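Local atomic coordinates of actin-related protein 8 (PDB entry 4FO0), a protein that binds ATP, has only low basal ATPase activity, and serves as a proposed core component of the INO80 chromatin remodelling complex. Residues L478-D481 against K482-H486; G509-F513 against H514-E518. One frame throughout, in Å; residues are numbered along the deposited sequence.

Contact 1. Residues L478-D481 against K482-H486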
loop_
_atom_site.group_PDB
_atom_site.type_symbol
_atom_site.label_atom_id
_atom_site.label_comp_id
_atom_site.label_asym_id
_atom_site.label_seq_id
_atom_site.Cartn_x
_atom_site.Cartn_y
_atom_site.Cartn_z
ATOM N N LEU A 478 -16.355 4.625 -1.750
ATOM C CA LEU A 478 -16.330 6.040 -1.467
ATOM C C LEU A 478 -15.042 6.633 -2.011
ATOM O O LEU A 478 -13.953 6.156 -1.697
ATOM C CB LEU A 478 -16.395 6.224 0.051
ATOM C CG LEU A 478 -16.607 7.624 0.579
ATOM C CD1 LEU A 478 -17.962 8.086 0.121
ATOM C CD2 LEU A 478 -16.507 7.614 2.081
ATOM N N GLY A 479 -15.158 7.667 -2.831
ATOM C CA GLY A 479 -13.984 8.298 -3.402
ATOM C C GLY A 479 -13.070 8.899 -2.347
ATOM O O GLY A 479 -13.491 9.284 -1.256
ATOM N N LEU A 480 -11.797 8.989 -2.682
ATOM C CA LEU A 480 -10.799 9.421 -1.724
ATOM C C LEU A 480 -11.120 10.799 -1.097
ATOM O O LEU A 480 -11.062 10.960 0.118
ATOM C CB LEU A 480 -9.432 9.386 -2.394
ATOM C CG LEU A 480 -8.228 9.773 -1.550
ATOM C CD1 LEU A 480 -8.225 8.977 -0.276
ATOM C CD2 LEU A 480 -6.966 9.520 -2.349
ATOM N N ASP A 481 -11.487 11.774 -1.924
ATOM C CA ASP A 481 -11.807 13.119 -1.442
ATOM C C ASP A 481 -13.060 13.191 -0.549
ATOM O O ASP A 481 -13.056 13.867 0.477
ATOM C CB ASP A 481 -11.914 14.105 -2.616
ATOM C CG ASP A 481 -12.903 13.649 -3.700
ATOM O OD1 ASP A 481 -13.327 12.469 -3.709
ATOM O OD2 ASP A 481 -13.242 14.484 -4.564
ATOM N N LYS A 482 -14.125 12.502 -0.950
ATOM C CA LYS A 482 -15.322 12.375 -0.130
ATOM C C LYS A 482 -15.013 11.760 1.239
ATOM O O LYS A 482 -15.555 12.195 2.258
ATOM C CB LYS A 482 -16.364 11.519 -0.852
ATOM C CG LYS A 482 -16.852 12.120 -2.140
ATOM C CD LYS A 482 -17.906 11.257 -2.827
ATOM C CE LYS A 482 -18.219 11.776 -4.237
ATOM N NZ LYS A 482 -17.013 11.738 -5.147
ATOM N N ALA A 483 -14.155 10.743 1.249
ATOM C CA ALA A 483 -13.747 10.090 2.484
ATOM C C ALA A 483 -12.984 11.048 3.388
ATOM O O ALA A 483 -13.222 11.110 4.594
ATOM C CB ALA A 483 -12.888 8.906 2.177
ATOM N N ILE A 484 -12.050 11.789 2.811
ATOM C CA ILE A 484 -11.315 12.765 3.593
ATOM C C ILE A 484 -12.273 13.746 4.240
ATOM O O ILE A 484 -12.191 13.997 5.436
ATOM C CB ILE A 484 -10.317 13.528 2.735
ATOM C CG1 ILE A 484 -9.181 12.587 2.334
ATOM C CG2 ILE A 484 -9.796 14.781 3.490
ATOM C CD1 ILE A 484 -8.291 13.146 1.270
ATOM N N LEU A 485 -13.178 14.296 3.438
ATOM C CA LEU A 485 -14.160 15.257 3.918
ATOM C C LEU A 485 -15.034 14.636 5.003
ATOM O O LEU A 485 -15.140 15.149 6.114
ATOM C CB LEU A 485 -15.018 15.748 2.755
ATOM C CG LEU A 485 -14.269 16.664 1.786
ATOM C CD1 LEU A 485 -15.173 17.151 0.674
ATOM C CD2 LEU A 485 -13.640 17.830 2.518
ATOM N N HIS A 486 -15.647 13.512 4.674
ATOM C CA HIS A 486 -16.492 12.812 5.623
ATOM C C HIS A 486 -15.795 12.569 6.960
ATOM O O HIS A 486 -16.381 12.752 8.019
ATOM C CB HIS A 486 -16.947 11.487 5.035
ATOM C CG HIS A 486 -17.756 10.669 5.983
ATOM N ND1 HIS A 486 -17.183 9.850 6.931
ATOM C CD2 HIS A 486 -19.096 10.555 6.145
ATOM C CE1 HIS A 486 -18.134 9.254 7.628
ATOM N NE2 HIS A 486 -19.304 9.664 7.170
HETATM O O HOH W 1 -17.364 8.431 -4.794
#
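Helix 480-489 of this actin-fold domain begins just after Gly479, its N-cap, and Leu478 ahead of it folds back against the first turn. CD2 of Leu478 rests 3.7 Å from Ala483 CA and meets that residue's methyl, while CD1 lies 3.9 Å from Lys482 CB. The isobutyl group is carried onto the helix because CG stands opposite the backbone N (chi1 -170°), and the small Ala483 lets it come close. Replacing Leu478 by alanine removes both methyls that touch the helix, and is likely to leave a gap beside Ala483 CA and the lysine's CB. Three backbone bonds begin the helix: Ala483 N to Gly479 O, Ile484 N to Leu480 O and Leu485 N to Asp481 O, each 3.0 Å. Asp481 turns CG between its N and carbonyl carbon (chi1 54°), which brings OD1 2.9 Å from Lys482 N in a weak, bent bond; OD2 forms a salt bridge with Arg523. A water accepts from Gly479 N and, weakly, from Lys482 NZ. Leu480 and Ile484 face strands 247-253 and 258-264, where branched aliphatic chains suit the buried interface. Such a helix start, laid against the six-stranded sheet holding those strands, is typical of an actin-fold domain.

Contact 2. Residues G509-F513 against H514-E518. With ATP (adenosine-5'-triphosphate), chain C.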
loop_
_atom_site.group_PDB
_atom_site.type_symbol
_atom_site.label_atom_id
_atom_site.label_comp_id
_atom_site.label_asym_id
_atom_site.label_seq_id
_atom_site.Cartn_x
_atom_site.Cartn_y
_atom_site.Cartn_z
ATOM N N GLY A 509 2.404 4.545 -1.000
ATOM C CA GLY A 509 2.812 4.598 -2.387
ATOM C C GLY A 509 1.681 4.870 -3.353
ATOM O O GLY A 509 1.901 5.372 -4.456
ATOM N N GLY A 510 0.466 4.542 -2.925
ATOM C CA GLY A 510 -0.684 4.486 -3.814
ATOM C C GLY A 510 -0.991 5.774 -4.553
ATOM O O GLY A 510 -1.546 5.740 -5.641
ATOM N N LEU A 511 -0.654 6.919 -3.970
ATOM C CA LEU A 511 -0.979 8.182 -4.625
ATOM C C LEU A 511 0.282 8.931 -5.052
ATOM O O LEU A 511 0.324 10.153 -5.036
ATOM C CB LEU A 511 -1.886 9.052 -3.744
ATOM C CG LEU A 511 -2.821 10.016 -4.481
ATOM C CD1 LEU A 511 -4.009 9.281 -5.104
ATOM C CD2 LEU A 511 -3.306 11.089 -3.543
ATOM N N MET A 512 1.298 8.185 -5.470
ATOM C CA MET A 512 2.555 8.798 -5.865
ATOM C C MET A 512 2.601 9.297 -7.312
ATOM O O MET A 512 3.645 9.293 -7.950
ATOM C CB MET A 512 3.730 7.883 -5.517
ATOM C CG MET A 512 4.207 8.086 -4.075
ATOM S SD MET A 512 5.548 7.009 -3.535
ATOM C CE MET A 512 6.725 7.160 -4.877
ATOM N N PHE A 513 1.467 9.773 -7.805
ATOM C CA PHE A 513 1.387 10.302 -9.160
ATOM C C PHE A 513 1.790 11.763 -9.268
ATOM O O PHE A 513 1.576 12.562 -8.363
ATOM C CB PHE A 513 -0.020 10.158 -9.697
ATOM C CG PHE A 513 -0.552 8.786 -9.586
ATOM C CD1 PHE A 513 -0.212 7.829 -10.518
ATOM C CD2 PHE A 513 -1.398 8.445 -8.545
ATOM C CE1 PHE A 513 -0.710 6.547 -10.422
ATOM C CE2 PHE A 513 -1.902 7.173 -8.446
ATOM C CZ PHE A 513 -1.556 6.214 -9.387
ATOM N N HIS A 514 2.358 12.101 -10.412
ATOM C CA HIS A 514 2.747 13.459 -10.717
ATOM C C HIS A 514 1.530 14.394 -10.605
ATOM O O HIS A 514 0.453 14.103 -11.152
ATOM C CB HIS A 514 3.373 13.470 -12.116
ATOM C CG HIS A 514 3.892 14.803 -12.541
ATOM N ND1 HIS A 514 3.270 15.567 -13.508
ATOM C CD2 HIS A 514 4.980 15.504 -12.146
ATOM C CE1 HIS A 514 3.952 16.684 -13.684
ATOM N NE2 HIS A 514 4.991 16.673 -12.868
ATOM N N LYS A 515 1.708 15.495 -9.874
ATOM C CA LYS A 515 0.662 16.501 -9.633
ATOM C C LYS A 515 -0.421 16.049 -8.653
ATOM O O LYS A 515 -1.467 16.688 -8.520
ATOM C CB LYS A 515 0.009 16.971 -10.939
ATOM C CG LYS A 515 0.931 17.768 -11.834
ATOM C CD LYS A 515 1.556 18.912 -11.076
ATOM C CE LYS A 515 2.299 19.869 -12.011
ATOM N NZ LYS A 515 2.852 21.069 -11.297
ATOM N N ALA A 516 -0.178 14.953 -7.955
ATOM C CA ALA A 516 -1.208 14.436 -7.080
ATOM C C ALA A 516 -1.567 15.458 -5.988
ATOM O O ALA A 516 -2.747 15.692 -5.709
ATOM C CB ALA A 516 -0.784 13.113 -6.486
ATOM N N GLN A 517 -0.554 16.079 -5.388
ATOM C CA GLN A 517 -0.784 17.052 -4.315
ATOM C C GLN A 517 -1.736 18.185 -4.718
ATOM O O GLN A 517 -2.761 18.415 -4.068
ATOM C CB GLN A 517 0.535 17.645 -3.822
ATOM C CG GLN A 517 0.337 18.920 -3.039
ATOM C CD GLN A 517 1.623 19.466 -2.483
ATOM O OE1 GLN A 517 2.452 18.724 -1.940
ATOM N NE2 GLN A 517 1.802 20.776 -2.609
ATOM N N GLU A 518 -1.366 18.894 -5.782
ATOM C CA GLU A 518 -2.192 19.926 -6.392
ATOM C C GLU A 518 -3.575 19.392 -6.723
ATOM O O GLU A 518 -4.585 19.975 -6.326
ATOM C CB GLU A 518 -1.537 20.437 -7.681
ATOM C CG GLU A 518 -0.051 20.813 -7.543
ATOM C CD GLU A 518 0.901 19.602 -7.496
ATOM O OE1 GLU A 518 0.575 18.583 -6.849
ATOM O OE2 GLU A 518 1.991 19.672 -8.108
HETATM P PG ATP C . -1.343 -1.599 1.902
HETATM O O1G ATP C . -0.976 -0.336 2.633
HETATM O O2G ATP C . -1.353 -2.851 2.744
HETATM O O3G ATP C . -2.542 -1.493 0.983
HETATM P PB ATP C . 1.444 -1.488 1.090
HETATM O O1B ATP C . 2.157 -2.690 0.532
HETATM O O2B ATP C . 1.781 -0.872 2.440
HETATM O O3B ATP C . -0.116 -1.825 0.900
HETATM P PA ATP C . 2.672 0.712 -0.252
HETATM O O1A ATP C . 3.950 -0.068 -0.425
HETATM O O2A ATP C . 2.569 1.864 0.714
HETATM O O3A ATP C . 1.488 -0.339 -0.031
HETATM O "O5'" ATP C . 2.263 1.253 -1.696
HETATM C "C5'" ATP C . 2.269 0.322 -2.766
HETATM C "C4'" ATP C . 1.596 0.964 -3.954
HETATM O "O4'" ATP C . 2.317 2.146 -4.267
HETATM C "C3'" ATP C . 1.631 0.090 -5.197
HETATM O "O3'" ATP C . 0.323 0.026 -5.776
HETATM C "C2'" ATP C . 2.578 0.809 -6.126
HETATM O "O2'" ATP C . 2.245 0.644 -7.496
HETATM C "C1'" ATP C . 2.370 2.236 -5.685
HETATM N N9 ATP C . 3.448 3.102 -6.186
HETATM C C8 ATP C . 4.742 3.037 -5.844
HETATM N N7 ATP C . 5.457 3.978 -6.505
HETATM C C5 ATP C . 4.606 4.659 -7.281
HETATM C C6 ATP C . 4.713 5.770 -8.239
HETATM N N6 ATP C . 5.920 6.344 -8.473
HETATM N N1 ATP C . 3.572 6.181 -8.853
HETATM C C2 ATP C . 2.375 5.607 -8.618
HETATM N N3 ATP C . 2.214 4.578 -7.760
HETATM C C4 ATP C . 3.274 4.075 -7.075
#
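Phe513 and Ala516 close a type II beta turn that leads the adenine-side loop of the actin-fold nucleotide site into helix 516-527. Ala516 N donates to Phe513 O over 3.0 Å, from above the carbonyl plane, and the alanine methyl points back into the turn, 3.1 Å from the same oxygen and close to Leu511 O. Leu511 CG adds a looser apolar contact with that methyl; a small residue fits so confined a place. Lys515, the N-cap residue, has a positive phi of 74°, as the third position of a type II turn requires. Its NZ forms a salt bridge with Glu518 OE2 at 3.6 Å.

The Phe513 side chain can be followed from this turn to the nucleotide. CB is nearest His514 N (3.2 Å), the next backbone nitrogen along the chain, and lies 4.4 Å from the Ala516 methyl; CG stands anti to the carbonyl carbon (chi1 -52°), which directs the ring away from the helix. CD1 then approaches adenine C2, CE1 reaches it at 3.7 Å, and CZ remains near, so C2 sits over one ring face, offset toward the rim. Met512 brings CB beside C6 and N1, and its bent chain carries CE to N6 and N7. At the type I turn from Gly509 to Met512, a side chain on Gly509 would collide with the ribose O4', and Gly509 N donates to the alpha-phosphate oxygen O2A at 3.2 Å.

How the contacts relate
Contact 1 is the more buried of the two, a helix start pressed on the sheet by aliphatic side chains; contact 2 is partly buried, its loop lining the ATP pocket while His514 and Glu518 are exposed. Their centres lie 16 Å apart, yet they touch where Leu480 CD2 packs 4.0 Å from Leu511 CD1, and both leucines lie near Val253 of the ATP site. Helix 516-527 joins them again, since it begins in contact 2 and further along supplies Arg523 to Asp481. Successive helical bonds dominate 478-486, whereas 509-518 relies on turns, glycines and nucleotide contacts, as befits a loop shaped around a ligand.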